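Local coordinates for carbohydrate binding protein, putative, cpb33A (Cellvibrio japonicus, PDB 5FJQ) that probably cleaves chitin oxidatively as the copper-dependent monooxygenase domain of a larger protein, and is important for efficient use of chitin by the bacterium, at residues A[107-112]-A[145-150]; A[118-123]-A[154-159]. All coordinates share one frame; numbering follows the deposited sequence.

Both contacts lie in the beta sandwich of this AA10-type domain, away from the copper held by His1 and His100. After the N-terminal strands and helices, the chain runs along strand 102-109 and leaves it into 110-112. It next passes the loop 118-123 and strands 126-130 and 139-146. Contact 1 then closes the first long loop, when 145-150 returns to 107-112. Contact 2 closes the second, when strand 152-161 meets 118-123. The two loops cross, since their segments alternate. Strands 102-109 and 152-161 are antiparallel neighbours, so the contacts touch directly, with Tyr108 N 2.8 Å from Tyr156 O. Contact 1 joins the two sheets at one end; contact 2 packs a loop on the sheet holding these strands.

Contact 1: A[107-112]-A[145-150]; sequences YYITPQ and ILPYRT
Arg149, Gln112 and Ile109 carry most of this contact. The Arg149 side chain leaves with CG anti to the carbonyl carbon (chi1 -68°) and bends at chi2, which brings its guanidinium up against the backbone of 110-112. There it grips one atom side-on. NE donates to Thr110 O at 2.8 Å, and NH2 to the same oxygen at 3.1 Å. Thr110 O lies in the guanidinium plane. The NE bond is the straighter of the two, at 157°, and it stays in the carbonyl plane, while NH2 sits above that plane. NH1 turns back to Tyr148 O, and NH2 also hydrogen-bonds to Gln126 OE1. With all three nitrogens engaged, the rotation of the group is well fixed.

The segments continue strands 102-109 and 139-146, which belong to the two sheets of the LPMO beta sandwich. Past Ile109 and Leu146 the chain is loop, and side chains and loop backbone make most of the link across this end. Thr110 OG1 hydrogen-bonds to Ile154 N of strand 152-161.

Gln112 extends with CG anti to its backbone N (chi1 -177°), then bends at chi2 and crosses Thr150 obliquely. Its amide makes two hydrogen bonds to Thr150. Thr150 N donates to Gln112 OE1 at 3.0 Å, from above the carbonyl plane. Gln112 NE2 donates to Thr150 OG1 at 2.8 Å, nearly within the amide plane. These bonds hold the amide's orientation on the exposed side of the contact.

Ile109 supplies the apolar part, its CG2 meeting the tip of the proline ring, Pro147 CG, at 4.0 Å. The same methyl also packs against Arg149 NH2 at 3.5 Å. Pro147 CG also lies over one face of the guanidinium, toward its rim. Phe179 touches both Ile109 and Arg149.

Contact 2: A[118-123]-A[154-159]; sequences QPLRWS and IIYSIW
Two bumps from the loop, Leu120 and Trp122, fit against a row of side chains on one face of segment 154-159, in strand 152-161. Ile154, Tyr156 and Ile158 all point toward the loop, and no hydrogen bond joins the segments. Leu120 has CG anti to its backbone N (chi1 -179°), which carries CD2 to the strand. This methyl meets Ile154 CG2 tip to tip at 4.0 Å. It also reaches Tyr156 CD1 at 4.4 Å, so it fills the dip between Ile154 and the tyrosine ring.

Trp122 fills the next dip, between Tyr156 and Ile158. The CZ3-CH2 side of its six-membered ring does the touching, with Trp122 CH2 3.7 Å from Tyr156 CE2. The two rings form an offset edge-to-face pair, the Tyr156 edge toward the Trp122 face, with planes at 77°. Ile158 CD1 comes to the indole edge, close to its plane, 3.9 Å from Trp122 CH2. Tyr156 thus stands as a wall between the two loop residues.

Outside the contact, Ile57 O satisfies Trp122 NE1 and Leu62 O satisfies Tyr156 OH. The loop, between strands 102-109 and 126-130, packs hydrophobically on one LPMO sandwich sheet, away from copper. Helix 53-56 lies against Trp122 and Ile158 through His53. On the sheet, strand 169-178 flanks the site, with Cys174, disulfide-bonded to Cys63, touching Leu120 and Tyr156, while strand 102-109 sends Tyr108 to Ile158.

Contact 1: A[107-112]-A[145-150]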
ATOM      1  N   TYR A 107      -1.265   0.562  -9.387  1.00 11.72           N
ATOM      2  CA  TYR A 107      -2.161  -0.103  -8.479  1.00 12.51           C
ATOM      3  C   TYR A 107      -2.536  -1.498  -8.908  1.00 15.37           C
ATOM      4  O   TYR A 107      -2.863  -1.743 -10.117  1.00 16.92           O
ATOM      5  CB  TYR A 107      -3.439   0.708  -8.295  1.00 11.68           C
ATOM      6  CG  TYR A 107      -3.147   2.088  -7.757  1.00 11.23           C
ATOM      7  CD1 TYR A 107      -2.437   3.013  -8.526  1.00 12.48           C
ATOM      8  CD2 TYR A 107      -3.538   2.447  -6.480  1.00 12.41           C
ATOM      9  CE1 TYR A 107      -2.189   4.306  -8.059  1.00 12.42           C
ATOM     10  CE2 TYR A 107      -3.322   3.743  -5.993  1.00 12.57           C
ATOM     11  CZ  TYR A 107      -2.588   4.619  -6.755  1.00 11.66           C
ATOM     12  OH  TYR A 107      -2.336   5.833  -6.266  1.00 12.19           O
ATOM     13  N   TYR A 108      -2.678  -2.343  -7.880  1.00 15.83           N
ATOM     14  CA  TYR A 108      -3.106  -3.760  -8.045  1.00 16.69           C
ATOM     15  C   TYR A 108      -4.236  -3.997  -7.092  1.00 18.79           C
ATOM     16  O   TYR A 108      -4.468  -3.181  -6.152  1.00 18.05           O
ATOM     17  CB  TYR A 108      -1.959  -4.738  -7.727  1.00 15.92           C
ATOM     18  CG  TYR A 108      -0.765  -4.521  -8.587  1.00 15.65           C
ATOM     19  CD1 TYR A 108       0.091  -3.398  -8.402  1.00 14.70           C
ATOM     20  CD2 TYR A 108      -0.448  -5.458  -9.593  1.00 14.04           C
ATOM     21  CE1 TYR A 108       1.184  -3.206  -9.238  1.00 15.69           C
ATOM     22  CE2 TYR A 108       0.636  -5.267 -10.392  1.00 15.59           C
ATOM     23  CZ  TYR A 108       1.436  -4.189 -10.218  1.00 15.61           C
ATOM     24  OH  TYR A 108       2.453  -4.094 -11.073  1.00 17.01           O
ATOM     25  N   ILE A 109      -4.932  -5.105  -7.317  1.00 16.93           N
ATOM     26  CA  ILE A 109      -6.047  -5.535  -6.457  1.00 17.73           C
ATOM     27  C   ILE A 109      -6.109  -7.055  -6.387  1.00 18.36           C
ATOM     28  O   ILE A 109      -5.661  -7.739  -7.326  1.00 17.79           O
ATOM     29  CB  ILE A 109      -7.428  -4.941  -6.880  1.00 20.06           C
ATOM     30  CG1 ILE A 109      -8.454  -5.194  -5.757  1.00 19.34           C
ATOM     31  CG2 ILE A 109      -7.900  -5.531  -8.226  1.00 17.88           C
ATOM     32  CD1 ILE A 109      -9.735  -4.355  -5.829  1.00 19.94           C
ATOM     33  N   THR A 110      -6.557  -7.553  -5.219  1.00 16.15           N
ATOM     34  CA  THR A 110      -7.020  -8.893  -4.982  1.00 16.44           C
ATOM     35  C   THR A 110      -8.205  -9.327  -5.894  1.00 19.18           C
ATOM     36  O   THR A 110      -8.999  -8.502  -6.397  1.00 20.40           O
ATOM     37  CB  THR A 110      -7.398  -9.023  -3.511  1.00 16.54           C
ATOM     38  OG1 THR A 110      -8.056  -7.825  -3.090  1.00 18.51           O
ATOM     39  CG2 THR A 110      -6.110  -9.123  -2.637  1.00 16.51           C
ATOM     40  N   PRO A 111      -8.335 -10.647  -6.108  1.00 21.17           N
ATOM     41  CA  PRO A 111      -9.398 -11.158  -6.960  1.00 18.68           C
ATOM     42  C   PRO A 111     -10.685 -11.291  -6.192  1.00 19.85           C
ATOM     43  O   PRO A 111     -10.659 -11.475  -4.974  1.00 19.19           O
ATOM     44  CB  PRO A 111      -8.888 -12.593  -7.324  1.00 19.06           C
ATOM     45  CG  PRO A 111      -8.001 -12.978  -6.174  1.00 20.95           C
ATOM     46  CD  PRO A 111      -7.395 -11.704  -5.652  1.00 19.84           C
ATOM     47  N   GLN A 112     -11.802 -11.247  -6.912  1.00 18.17           N
ATOM     48  CA  GLN A 112     -13.075 -11.641  -6.363  1.00 20.07           C
ATOM     49  C   GLN A 112     -12.959 -13.001  -5.651  1.00 23.40           C
ATOM     50  O   GLN A 112     -12.228 -13.931  -6.097  1.00 21.08           O
ATOM     51  CB  GLN A 112     -14.108 -11.632  -7.490  1.00 20.47           C
ATOM     52  CG  GLN A 112     -15.504 -11.945  -7.064  1.00 21.68           C
ATOM     53  CD  GLN A 112     -16.033 -10.993  -6.010  1.00 21.05           C
ATOM     54  OE1 GLN A 112     -15.427  -9.963  -5.722  1.00 20.73           O
ATOM     55  NE2 GLN A 112     -17.135 -11.376  -5.384  1.00 22.59           N
ATOM     56  N   ILE A 145      -9.541   2.942 -11.905  1.00 17.29           N
ATOM     57  CA  ILE A 145     -10.857   2.395 -12.144  1.00 19.43           C
ATOM     58  C   ILE A 145     -10.964   1.045 -11.395  1.00 19.40           C
ATOM     59  O   ILE A 145     -10.263   0.061 -11.726  1.00 18.85           O
ATOM     60  CB  ILE A 145     -11.247   2.308 -13.662  1.00 20.57           C
ATOM     61  CG1 ILE A 145     -11.070   3.638 -14.425  1.00 19.97           C
ATOM     62  CG2 ILE A 145     -12.597   1.627 -13.887  1.00 22.24           C
ATOM     63  CD1 ILE A 145     -11.568   4.920 -13.762  1.00 19.64           C
ATOM     64  N   LEU A 146     -11.812   0.990 -10.370  1.00 17.45           N
ATOM     65  CA  LEU A 146     -11.987  -0.249  -9.578  1.00 16.35           C
ATOM     66  C   LEU A 146     -12.839  -1.212 -10.370  1.00 15.81           C
ATOM     67  O   LEU A 146     -13.928  -0.819 -10.888  1.00 15.66           O
ATOM     68  CB  LEU A 146     -12.620   0.041  -8.224  1.00 17.61           C
ATOM     69  CG  LEU A 146     -11.811   1.049  -7.420  1.00 16.68           C
ATOM     70  CD1 LEU A 146     -12.688   1.664  -6.312  1.00 18.10           C
ATOM     71  CD2 LEU A 146     -10.510   0.474  -6.881  1.00 14.48           C
ATOM     72  N   PRO A 147     -12.350  -2.464 -10.521  1.00 16.19           N
ATOM     73  CA  PRO A 147     -13.138  -3.444 -11.253  1.00 17.81           C
ATOM     74  C   PRO A 147     -14.330  -3.926 -10.423  1.00 20.18           C
ATOM     75  O   PRO A 147     -14.405  -3.640  -9.214  1.00 19.63           O
ATOM     76  CB  PRO A 147     -12.138  -4.591 -11.486  1.00 16.62           C
ATOM     77  CG  PRO A 147     -11.245  -4.559 -10.257  1.00 14.87           C
ATOM     78  CD  PRO A 147     -11.137  -3.069  -9.898  1.00 15.40           C
ATOM     79  N   TYR A 148     -15.268  -4.651 -11.034  1.00 23.10           N
ATOM     80  CA  TYR A 148     -16.330  -5.271 -10.221  1.00 21.96           C
ATOM     81  C   TYR A 148     -15.752  -6.181  -9.130  1.00 20.94           C
ATOM     82  O   TYR A 148     -15.058  -7.145  -9.429  1.00 19.39           O
ATOM     83  CB  TYR A 148     -17.318  -6.064 -11.089  1.00 22.59           C
ATOM     84  CG  TYR A 148     -18.449  -6.617 -10.291  1.00 21.93           C
ATOM     85  CD1 TYR A 148     -19.510  -5.791  -9.902  1.00 22.80           C
ATOM     86  CD2 TYR A 148     -18.447  -7.951  -9.877  1.00 22.08           C
ATOM     87  CE1 TYR A 148     -20.578  -6.283  -9.147  1.00 24.03           C
ATOM     88  CE2 TYR A 148     -19.508  -8.462  -9.119  1.00 23.16           C
ATOM     89  CZ  TYR A 148     -20.565  -7.622  -8.752  1.00 24.21           C
ATOM     90  OH  TYR A 148     -21.621  -8.118  -7.985  1.00 23.15           O
ATOM     91  N   ARG A 149     -16.116  -5.903  -7.873  1.00 20.59           N
ATOM     92  CA  ARG A 149     -15.797  -6.754  -6.745  1.00 19.60           C
ATOM     93  C   ARG A 149     -16.963  -6.667  -5.757  1.00 19.99           C
ATOM     94  O   ARG A 149     -17.798  -5.761  -5.867  1.00 25.88           O
ATOM     95  CB  ARG A 149     -14.490  -6.290  -6.034  1.00 18.24           C
ATOM     96  CG  ARG A 149     -13.136  -6.437  -6.775  1.00 18.47           C
ATOM     97  CD  ARG A 149     -12.812  -7.879  -7.137  1.00 18.21           C
ATOM     98  NE  ARG A 149     -11.449  -8.054  -7.645  1.00 20.53           N
ATOM     99  CZ  ARG A 149     -11.130  -8.067  -8.941  1.00 20.57           C
ATOM    100  NH1 ARG A 149     -12.082  -7.896  -9.848  1.00 19.36           N
ATOM    101  NH2 ARG A 149      -9.877  -8.218  -9.325  1.00 19.09           N
ATOM    102  N   THR A 150     -17.058  -7.626  -4.837  1.00 20.40           N
ATOM    103  CA  THR A 150     -17.856  -7.463  -3.618  1.00 18.95           C
ATOM    104  C   THR A 150     -16.878  -7.839  -2.498  1.00 18.17           C
ATOM    105  O   THR A 150     -15.889  -8.509  -2.770  1.00 20.09           O
ATOM    106  CB  THR A 150     -19.054  -8.443  -3.548  1.00 18.70           C
ATOM    107  OG1 THR A 150     -18.536  -9.773  -3.629  1.00 19.31           O
ATOM    108  CG2 THR A 150     -19.983  -8.283  -4.732  1.00 17.56           C
TER

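Contact 2: A[118-123]-A[154-159]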
ATOM      1  N   GLN A 118      -4.439 -15.767   4.226  1.00 24.48           N
ATOM      2  CA  GLN A 118      -2.980 -15.809   4.151  1.00 25.74           C
ATOM      3  C   GLN A 118      -2.455 -14.394   3.942  1.00 21.62           C
ATOM      4  O   GLN A 118      -3.120 -13.587   3.286  1.00 21.23           O
ATOM      5  CB  GLN A 118      -2.521 -16.620   2.921  1.00 26.85           C
ATOM      6  CG  GLN A 118      -3.184 -17.960   2.728  1.00 37.37           C
ATOM      7  CD  GLN A 118      -3.175 -18.773   4.003  1.00 43.48           C
ATOM      8  OE1 GLN A 118      -2.180 -18.792   4.734  1.00 51.06           O
ATOM      9  NE2 GLN A 118      -4.292 -19.441   4.289  1.00 51.36           N
ATOM     10  N   PRO A 119      -1.238 -14.106   4.419  1.00 20.84           N
ATOM     11  CA  PRO A 119      -0.569 -12.885   3.942  1.00 20.21           C
ATOM     12  C   PRO A 119      -0.485 -12.744   2.420  1.00 22.07           C
ATOM     13  O   PRO A 119      -0.547 -13.714   1.628  1.00 22.32           O
ATOM     14  CB  PRO A 119       0.788 -12.906   4.649  1.00 19.77           C
ATOM     15  CG  PRO A 119       0.439 -13.591   5.939  1.00 23.08           C
ATOM     16  CD  PRO A 119      -0.537 -14.678   5.582  1.00 21.07           C
ATOM     17  N   LEU A 120      -0.408 -11.492   2.044  1.00 22.45           N
ATOM     18  CA  LEU A 120      -0.588 -11.040   0.664  1.00 23.24           C
ATOM     19  C   LEU A 120       0.631 -11.535  -0.137  1.00 22.89           C
ATOM     20  O   LEU A 120       1.756 -11.427   0.347  1.00 22.67           O
ATOM     21  CB  LEU A 120      -0.641  -9.492   0.675  1.00 20.39           C
ATOM     22  CG  LEU A 120      -0.861  -8.841  -0.710  1.00 21.36           C
ATOM     23  CD1 LEU A 120      -2.192  -9.335  -1.229  1.00 18.76           C
ATOM     24  CD2 LEU A 120      -0.822  -7.336  -0.597  1.00 20.00           C
ATOM     25  N   ARG A 121       0.392 -12.134  -1.299  1.00 20.39           N
ATOM     26  CA  ARG A 121       1.428 -12.622  -2.176  1.00 20.68           C
ATOM     27  C   ARG A 121       1.388 -11.856  -3.492  1.00 19.56           C
ATOM     28  O   ARG A 121       0.364 -11.331  -3.885  1.00 17.57           O
ATOM     29  CB  ARG A 121       1.242 -14.132  -2.477  1.00 21.84           C
ATOM     30  CG  ARG A 121       1.265 -15.042  -1.251  1.00 26.42           C
ATOM     31  CD  ARG A 121       0.570 -16.351  -1.567  1.00 29.14           C
ATOM     32  NE  ARG A 121      -0.862 -16.222  -1.230  1.00 36.24           N
ATOM     33  CZ  ARG A 121      -1.842 -16.970  -1.740  1.00 39.31           C
ATOM     34  NH1 ARG A 121      -1.555 -17.925  -2.627  1.00 43.84           N
ATOM     35  NH2 ARG A 121      -3.109 -16.765  -1.368  1.00 40.35           N
ATOM     36  N   TRP A 122       2.530 -11.802  -4.168  1.00 19.64           N
ATOM     37  CA  TRP A 122       2.564 -11.245  -5.494  1.00 19.00           C
ATOM     38  C   TRP A 122       1.521 -11.867  -6.444  1.00 19.62           C
ATOM     39  O   TRP A 122       0.947 -11.166  -7.252  1.00 18.58           O
ATOM     40  CB  TRP A 122       3.946 -11.377  -6.067  1.00 19.13           C
ATOM     41  CG  TRP A 122       4.904 -10.459  -5.400  1.00 20.75           C
ATOM     42  CD1 TRP A 122       5.885 -10.802  -4.508  1.00 18.92           C
ATOM     43  CD2 TRP A 122       4.943  -9.042  -5.536  1.00 20.06           C
ATOM     44  NE1 TRP A 122       6.565  -9.686  -4.125  1.00 20.91           N
ATOM     45  CE2 TRP A 122       5.999  -8.581  -4.724  1.00 21.51           C
ATOM     46  CE3 TRP A 122       4.229  -8.121  -6.311  1.00 21.82           C
ATOM     47  CZ2 TRP A 122       6.348  -7.210  -4.629  1.00 21.13           C
ATOM     48  CZ3 TRP A 122       4.570  -6.737  -6.217  1.00 22.32           C
ATOM     49  CH2 TRP A 122       5.613  -6.308  -5.378  1.00 23.94           C
ATOM     50  N   SER A 123       1.371 -13.199  -6.400  1.00 20.46           N
ATOM     51  CA  SER A 123       0.441 -13.904  -7.265  1.00 23.43           C
ATOM     52  C   SER A 123      -1.055 -13.498  -6.992  1.00 21.45           C
ATOM     53  O   SER A 123      -1.925 -13.793  -7.789  1.00 21.75           O
ATOM     54  CB  SER A 123       0.657 -15.419  -7.117  1.00 21.58           C
ATOM     55  OG  SER A 123       0.365 -15.833  -5.786  1.00 24.78           O
ATOM     56  N   ILE A 154      -7.825  -5.942  -0.905  1.00 17.44           N
ATOM     57  CA  ILE A 154      -6.612  -5.219  -0.705  1.00 17.91           C
ATOM     58  C   ILE A 154      -6.208  -4.624  -2.025  1.00 18.64           C
ATOM     59  O   ILE A 154      -6.168  -5.312  -3.096  1.00 18.09           O
ATOM     60  CB  ILE A 154      -5.474  -6.097  -0.127  1.00 17.35           C
ATOM     61  CG1 ILE A 154      -5.917  -6.755   1.181  1.00 17.52           C
ATOM     62  CG2 ILE A 154      -4.186  -5.285   0.074  1.00 18.74           C
ATOM     63  CD1 ILE A 154      -4.832  -7.698   1.726  1.00 16.91           C
ATOM     64  N   ILE A 155      -5.874  -3.344  -1.924  1.00 17.77           N
ATOM     65  CA  ILE A 155      -5.223  -2.657  -3.020  1.00 20.36           C
ATOM     66  C   ILE A 155      -3.750  -2.436  -2.666  1.00 22.29           C
ATOM     67  O   ILE A 155      -3.419  -2.034  -1.533  1.00 20.51           O
ATOM     68  CB  ILE A 155      -5.902  -1.337  -3.383  1.00 19.12           C
ATOM     69  CG1 ILE A 155      -7.253  -1.655  -4.076  1.00 20.44           C
ATOM     70  CG2 ILE A 155      -4.953  -0.503  -4.268  1.00 20.73           C
ATOM     71  CD1 ILE A 155      -8.194  -0.513  -4.062  1.00 21.99           C
ATOM     72  N   TYR A 156      -2.883  -2.719  -3.639  1.00 19.81           N
ATOM     73  CA  TYR A 156      -1.472  -2.490  -3.486  1.00 18.33           C
ATOM     74  C   TYR A 156      -1.076  -1.416  -4.478  1.00 18.58           C
ATOM     75  O   TYR A 156      -1.157  -1.643  -5.681  1.00 19.18           O
ATOM     76  CB  TYR A 156      -0.747  -3.797  -3.804  1.00 18.33           C
ATOM     77  CG  TYR A 156       0.635  -3.892  -3.236  1.00 16.96           C
ATOM     78  CD1 TYR A 156       0.896  -3.544  -1.913  1.00 17.73           C
ATOM     79  CD2 TYR A 156       1.725  -4.342  -4.044  1.00 17.35           C
ATOM     80  CE1 TYR A 156       2.200  -3.643  -1.403  1.00 18.96           C
ATOM     81  CE2 TYR A 156       3.033  -4.465  -3.534  1.00 16.90           C
ATOM     82  CZ  TYR A 156       3.267  -4.135  -2.214  1.00 18.02           C
ATOM     83  OH  TYR A 156       4.580  -4.256  -1.759  1.00 18.93           O
ATOM     84  N   SER A 157      -0.766  -0.207  -3.989  1.00 16.92           N
ATOM     85  CA  SER A 157      -0.063   0.774  -4.819  1.00 15.90           C
ATOM     86  C   SER A 157       1.450   0.768  -4.668  1.00 15.66           C
ATOM     87  O   SER A 157       2.012   0.627  -3.547  1.00 16.08           O
ATOM     88  CB  SER A 157      -0.606   2.197  -4.505  1.00 15.57           C
ATOM     89  OG  SER A 157      -0.070   3.160  -5.398  1.00 14.02           O
ATOM     90  N   ILE A 158       2.154   0.966  -5.792  1.00 16.64           N
ATOM     91  CA  ILE A 158       3.586   0.916  -5.791  1.00 15.29           C
ATOM     92  C   ILE A 158       4.078   2.123  -6.537  1.00 15.90           C
ATOM     93  O   ILE A 158       3.603   2.449  -7.671  1.00 15.08           O
ATOM     94  CB  ILE A 158       4.146  -0.280  -6.614  1.00 16.70           C
ATOM     95  CG1 ILE A 158       3.710  -1.624  -6.042  1.00 17.52           C
ATOM     96  CG2 ILE A 158       5.673  -0.176  -6.733  1.00 18.71           C
ATOM     97  CD1 ILE A 158       4.418  -2.821  -6.689  1.00 14.63           C
ATOM     98  N   TRP A 159       5.009   2.813  -5.902  1.00 14.91           N
ATOM     99  CA  TRP A 159       5.631   3.999  -6.477  1.00 15.38           C
ATOM    100  C   TRP A 159       7.041   3.682  -6.881  1.00 16.92           C
ATOM    101  O   TRP A 159       7.901   3.423  -5.990  1.00 14.90           O
ATOM    102  CB  TRP A 159       5.595   5.156  -5.443  1.00 15.39           C
ATOM    103  CG  TRP A 159       6.250   6.401  -5.935  1.00 16.74           C
ATOM    104  CD1 TRP A 159       6.609   6.695  -7.227  1.00 16.83           C
ATOM    105  CD2 TRP A 159       6.608   7.560  -5.145  1.00 16.37           C
ATOM    106  NE1 TRP A 159       7.197   7.970  -7.285  1.00 16.78           N
ATOM    107  CE2 TRP A 159       7.236   8.492  -6.020  1.00 16.41           C
ATOM    108  CE3 TRP A 159       6.561   7.843  -3.778  1.00 17.78           C
ATOM    109  CZ2 TRP A 159       7.721   9.736  -5.586  1.00 15.51           C
ATOM    110  CZ3 TRP A 159       7.027   9.122  -3.330  1.00 19.25           C
ATOM    111  CH2 TRP A 159       7.629  10.028  -4.239  1.00 16.29           C
TER